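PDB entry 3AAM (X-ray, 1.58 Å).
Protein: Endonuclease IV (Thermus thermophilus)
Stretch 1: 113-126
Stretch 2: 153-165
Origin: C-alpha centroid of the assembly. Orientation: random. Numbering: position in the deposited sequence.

Stretch 1 113-126: RPERVKEGALKALR
Stretch 2 (153-165) EELAWLVADTPLQ

A lysine can tie its helix to a neighbouring one by giving its ammonium to main-chain carbonyls, and Lys-118 of endonuclease IV is a clear example. Its side chain is fully extended (t at all four chi angles), and NZ donates hydrogen bonds to Trp-157 O and Ala-160 O, each 2.9 Å away. The same chain crosses the indole of Trp-157 (chi1 t, chi2 79°): NZ lies 4.4 Å from the centroid of the five-membered ring, a cation-pi contact, and CD lies 4.2 Å from that of the six-membered ring. Leu-158 O is buried without a polar partner.

The helices, 114-126 and 153-159, run at 42° with axes 10.0 Å apart at closest approach; Lys-118 and Leu-158 set the register, CA to CA 5.7 Å. A type II turn runs from Val-159 to Thr-162 and places Asp-161 at phi/psi 63/29. Thr-162 (chi1 p) braces it, OG1 donating to Val-159 O at 2.7 Å.

Apolar packing extends the contact in both directions. Pro-114 CB meets Trp-157 CZ3 at 3.7 Å, while Ala-121 CB packs on Leu-164 CD1 (m, t) at 3.9 Å. Leu-125 CD1 (m, t) reaches Pro-163 CG and Leu-164 CD2, both at 3.8 Å. Altogether 596 Å² is buried between the stretches, both sides summed.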

# COMPACT_ATOMS: atom_id res chain seq x y z
N ARG A 113 -12.98 -14.27 9.44
CA ARG A 113 -13.13 -13.69 10.77
C ARG A 113 -12.03 -12.66 11.00
O ARG A 113 -10.86 -12.92 10.73
CB ARG A 113 -13.00 -14.77 11.85
CG ARG A 113 -14.07 -15.85 11.80
CD ARG A 113 -13.88 -16.89 12.90
NE ARG A 113 -12.70 -17.72 12.70
CZ ARG A 113 -11.56 -17.61 13.38
NH1 ARG A 113 -11.44 -16.68 14.32
NH2 ARG A 113 -10.55 -18.42 13.12
N PRO A 114 -12.39 -11.46 11.50
CA PRO A 114 -11.35 -10.45 11.73
C PRO A 114 -10.28 -10.99 12.69
O PRO A 114 -9.10 -10.67 12.55
CB PRO A 114 -12.13 -9.29 12.33
CG PRO A 114 -13.45 -9.39 11.61
CD PRO A 114 -13.73 -10.88 11.67
N GLU A 115 -10.71 -11.80 13.65
CA GLU A 115 -9.78 -12.38 14.62
C GLU A 115 -8.73 -13.26 13.95
O GLU A 115 -7.58 -13.33 14.40
CB GLU A 115 -10.54 -13.20 15.68
CG GLU A 115 -11.48 -12.37 16.55
CD GLU A 115 -12.88 -12.23 15.98
OE1 GLU A 115 -13.06 -12.46 14.76
OE2 GLU A 115 -13.79 -11.89 16.75
N ARG A 116 -9.12 -13.95 12.88
CA ARG A 116 -8.21 -14.82 12.15
C ARG A 116 -7.16 -13.97 11.43
O ARG A 116 -6.00 -14.35 11.34
CB ARG A 116 -9.00 -15.67 11.15
CG ARG A 116 -8.17 -16.63 10.31
CD ARG A 116 -7.44 -17.67 11.15
NE ARG A 116 -7.10 -18.84 10.34
CZ ARG A 116 -6.38 -19.87 10.78
NH1 ARG A 116 -5.90 -19.88 12.02
NH2 ARG A 116 -6.14 -20.89 9.97
N VAL A 117 -7.59 -12.82 10.91
CA VAL A 117 -6.69 -11.92 10.21
C VAL A 117 -5.63 -11.38 11.16
O VAL A 117 -4.44 -11.38 10.84
CB VAL A 117 -7.47 -10.74 9.57
CG1 VAL A 117 -6.51 -9.71 9.02
CG2 VAL A 117 -8.37 -11.25 8.46
N LYS A 118 -6.06 -10.94 12.34
CA LYS A 118 -5.12 -10.41 13.33
C LYS A 118 -4.13 -11.52 13.69
O LYS A 118 -2.93 -11.28 13.77
CB LYS A 118 -5.87 -9.92 14.57
CG LYS A 118 -4.99 -9.15 15.55
CD LYS A 118 -5.84 -8.41 16.57
CE LYS A 118 -5.04 -7.36 17.32
NZ LYS A 118 -5.91 -6.55 18.22
N GLU A 119 -4.65 -12.73 13.91
CA GLU A 119 -3.79 -13.86 14.25
C GLU A 119 -2.75 -14.05 13.14
O GLU A 119 -1.56 -14.25 13.42
CB GLU A 119 -4.62 -15.14 14.42
CG GLU A 119 -3.76 -16.39 14.57
CD GLU A 119 -4.56 -17.67 14.65
OE1 GLU A 119 -5.66 -17.71 14.05
OE2 GLU A 119 -4.08 -18.63 15.29
N GLY A 120 -3.19 -14.00 11.89
CA GLY A 120 -2.29 -14.17 10.77
C GLY A 120 -1.23 -13.08 10.67
O GLY A 120 -0.05 -13.37 10.47
N ALA A 121 -1.64 -11.82 10.81
CA ALA A 121 -0.70 -10.71 10.74
C ALA A 121 0.38 -10.84 11.81
O ALA A 121 1.57 -10.68 11.53
CB ALA A 121 -1.44 -9.39 10.90
N LEU A 122 -0.04 -11.15 13.03
CA LEU A 122 0.91 -11.29 14.13
C LEU A 122 1.86 -12.47 13.93
O LEU A 122 3.04 -12.38 14.25
CB LEU A 122 0.17 -11.44 15.46
CG LEU A 122 -0.51 -10.15 15.94
CD1 LEU A 122 -1.35 -10.42 17.17
CD2 LEU A 122 0.56 -9.10 16.23
N LYS A 123 1.35 -13.58 13.39
CA LYS A 123 2.18 -14.75 13.16
C LYS A 123 3.26 -14.46 12.11
O LYS A 123 4.39 -14.91 12.24
CB LYS A 123 1.32 -15.93 12.70
CG LYS A 123 2.08 -17.25 12.57
CD LYS A 123 2.70 -17.67 13.89
CE LYS A 123 3.47 -18.97 13.76
NZ LYS A 123 4.09 -19.39 15.05
N ALA A 124 2.89 -13.71 11.08
CA ALA A 124 3.85 -13.36 10.03
C ALA A 124 4.98 -12.52 10.60
O ALA A 124 6.15 -12.73 10.28
CB ALA A 124 3.14 -12.60 8.90
N LEU A 125 4.63 -11.56 11.45
CA LEU A 125 5.62 -10.70 12.09
C LEU A 125 6.56 -11.53 12.95
O LEU A 125 7.77 -11.31 12.95
CB LEU A 125 4.93 -9.64 12.95
CG LEU A 125 4.29 -8.47 12.20
CD1 LEU A 125 3.48 -7.61 13.15
CD2 LEU A 125 5.38 -7.65 11.54
N ARG A 126 6.00 -12.49 13.68
CA ARG A 126 6.81 -13.34 14.54
C ARG A 126 7.74 -14.23 13.72
O ARG A 126 8.92 -14.36 14.03
CB ARG A 126 5.91 -14.19 15.44
CG ARG A 126 6.65 -14.86 16.57
CD ARG A 126 5.69 -15.46 17.58
NE ARG A 126 6.40 -15.99 18.74
CZ ARG A 126 7.11 -15.25 19.58
NH1 ARG A 126 7.23 -13.94 19.40
NH2 ARG A 126 7.72 -15.82 20.61
N GLU A 153 -13.13 1.53 12.02
CA GLU A 153 -13.16 1.04 13.40
C GLU A 153 -12.65 -0.39 13.50
O GLU A 153 -12.06 -0.77 14.51
CB GLU A 153 -14.58 1.09 13.99
CG GLU A 153 -15.10 2.47 14.36
CD GLU A 153 -15.43 3.33 13.15
OE1 GLU A 153 -15.57 2.77 12.04
OE2 GLU A 153 -15.58 4.55 13.33
N GLU A 154 -12.88 -1.18 12.45
CA GLU A 154 -12.42 -2.56 12.47
C GLU A 154 -10.91 -2.58 12.36
O GLU A 154 -10.24 -3.38 13.02
CB GLU A 154 -13.05 -3.38 11.34
CG GLU A 154 -12.70 -4.87 11.43
CD GLU A 154 -13.57 -5.74 10.54
OE1 GLU A 154 -13.31 -5.81 9.32
OE2 GLU A 154 -14.53 -6.34 11.07
N LEU A 155 -10.37 -1.71 11.51
CA LEU A 155 -8.92 -1.62 11.34
C LEU A 155 -8.28 -1.19 12.65
O LEU A 155 -7.21 -1.67 13.01
CB LEU A 155 -8.55 -0.62 10.24
CG LEU A 155 -8.72 -1.07 8.79
CD1 LEU A 155 -10.19 -1.32 8.50
CD2 LEU A 155 -8.17 -0.00 7.85
N ALA A 156 -8.93 -0.26 13.35
CA ALA A 156 -8.39 0.22 14.61
C ALA A 156 -8.27 -0.96 15.59
O ALA A 156 -7.29 -1.06 16.32
CB ALA A 156 -9.28 1.30 15.20
N TRP A 157 -9.26 -1.84 15.59
CA TRP A 157 -9.21 -3.00 16.47
C TRP A 157 -8.11 -3.96 16.02
O TRP A 157 -7.37 -4.50 16.84
CB TRP A 157 -10.55 -3.74 16.49
CG TRP A 157 -10.44 -5.06 17.17
CD1 TRP A 157 -10.42 -5.30 18.52
CD2 TRP A 157 -10.19 -6.32 16.54
NE1 TRP A 157 -10.18 -6.63 18.77
CE2 TRP A 157 -10.03 -7.28 17.57
CE3 TRP A 157 -10.09 -6.74 15.21
CZ2 TRP A 157 -9.77 -8.63 17.30
CZ3 TRP A 157 -9.83 -8.08 14.94
CH2 TRP A 157 -9.68 -9.01 15.99
N LEU A 158 -8.01 -4.16 14.71
CA LEU A 158 -7.01 -5.05 14.13
C LEU A 158 -5.58 -4.70 14.53
O LEU A 158 -4.78 -5.59 14.80
CB LEU A 158 -7.09 -5.05 12.60
CG LEU A 158 -8.07 -5.99 11.90
CD1 LEU A 158 -7.97 -5.79 10.39
CD2 LEU A 158 -7.75 -7.43 12.25
N VAL A 159 -5.27 -3.41 14.57
CA VAL A 159 -3.92 -2.97 14.91
C VAL A 159 -3.72 -2.67 16.40
O VAL A 159 -2.59 -2.45 16.84
CB VAL A 159 -3.51 -1.72 14.09
CG1 VAL A 159 -3.70 -2.00 12.61
CG2 VAL A 159 -4.33 -0.51 14.52
N ALA A 160 -4.80 -2.68 17.17
CA ALA A 160 -4.70 -2.41 18.60
C ALA A 160 -3.81 -3.43 19.30
O ALA A 160 -3.92 -4.64 19.05
CB ALA A 160 -6.09 -2.41 19.22
N ASP A 161 -2.93 -2.94 20.17
CA ASP A 161 -2.01 -3.78 20.93
C ASP A 161 -1.03 -4.53 20.03
O ASP A 161 -0.57 -5.63 20.37
CB ASP A 161 -2.79 -4.78 21.80
CG ASP A 161 -1.94 -5.37 22.91
OD1 ASP A 161 -2.43 -6.27 23.62
OD2 ASP A 161 -0.79 -4.92 23.08
N THR A 162 -0.71 -3.95 18.88
CA THR A 162 0.23 -4.55 17.93
C THR A 162 1.05 -3.42 17.32
O THR A 162 0.74 -2.25 17.50
CB THR A 162 -0.48 -5.26 16.77
OG1 THR A 162 -0.88 -4.29 15.79
CG2 THR A 162 -1.71 -6.01 17.25
N PRO A 163 2.12 -3.77 16.58
CA PRO A 163 2.95 -2.74 15.95
C PRO A 163 2.44 -2.46 14.53
O PRO A 163 3.09 -1.76 13.76
CB PRO A 163 4.33 -3.37 15.95
CG PRO A 163 4.02 -4.81 15.69
CD PRO A 163 2.83 -5.07 16.60
N LEU A 164 1.29 -3.03 14.20
CA LEU A 164 0.69 -2.83 12.88
C LEU A 164 0.19 -1.41 12.72
O LEU A 164 -0.22 -0.77 13.69
CB LEU A 164 -0.50 -3.77 12.68
CG LEU A 164 -0.29 -5.28 12.75
CD1 LEU A 164 -1.64 -5.99 12.74
CD2 LEU A 164 0.55 -5.73 11.58
N GLN A 165 0.26 -0.91 11.49
CA GLN A 165 -0.26 0.41 11.19
C GLN A 165 -1.19 0.27 10.01
O GLN A 165 -1.43 -0.84 9.53
CB GLN A 165 0.88 1.40 10.94
CG GLN A 165 1.56 1.81 12.24
CD GLN A 165 2.56 2.93 12.06
OE1 GLN A 165 2.26 3.97 11.47
NE2 GLN A 165 3.77 2.73 12.59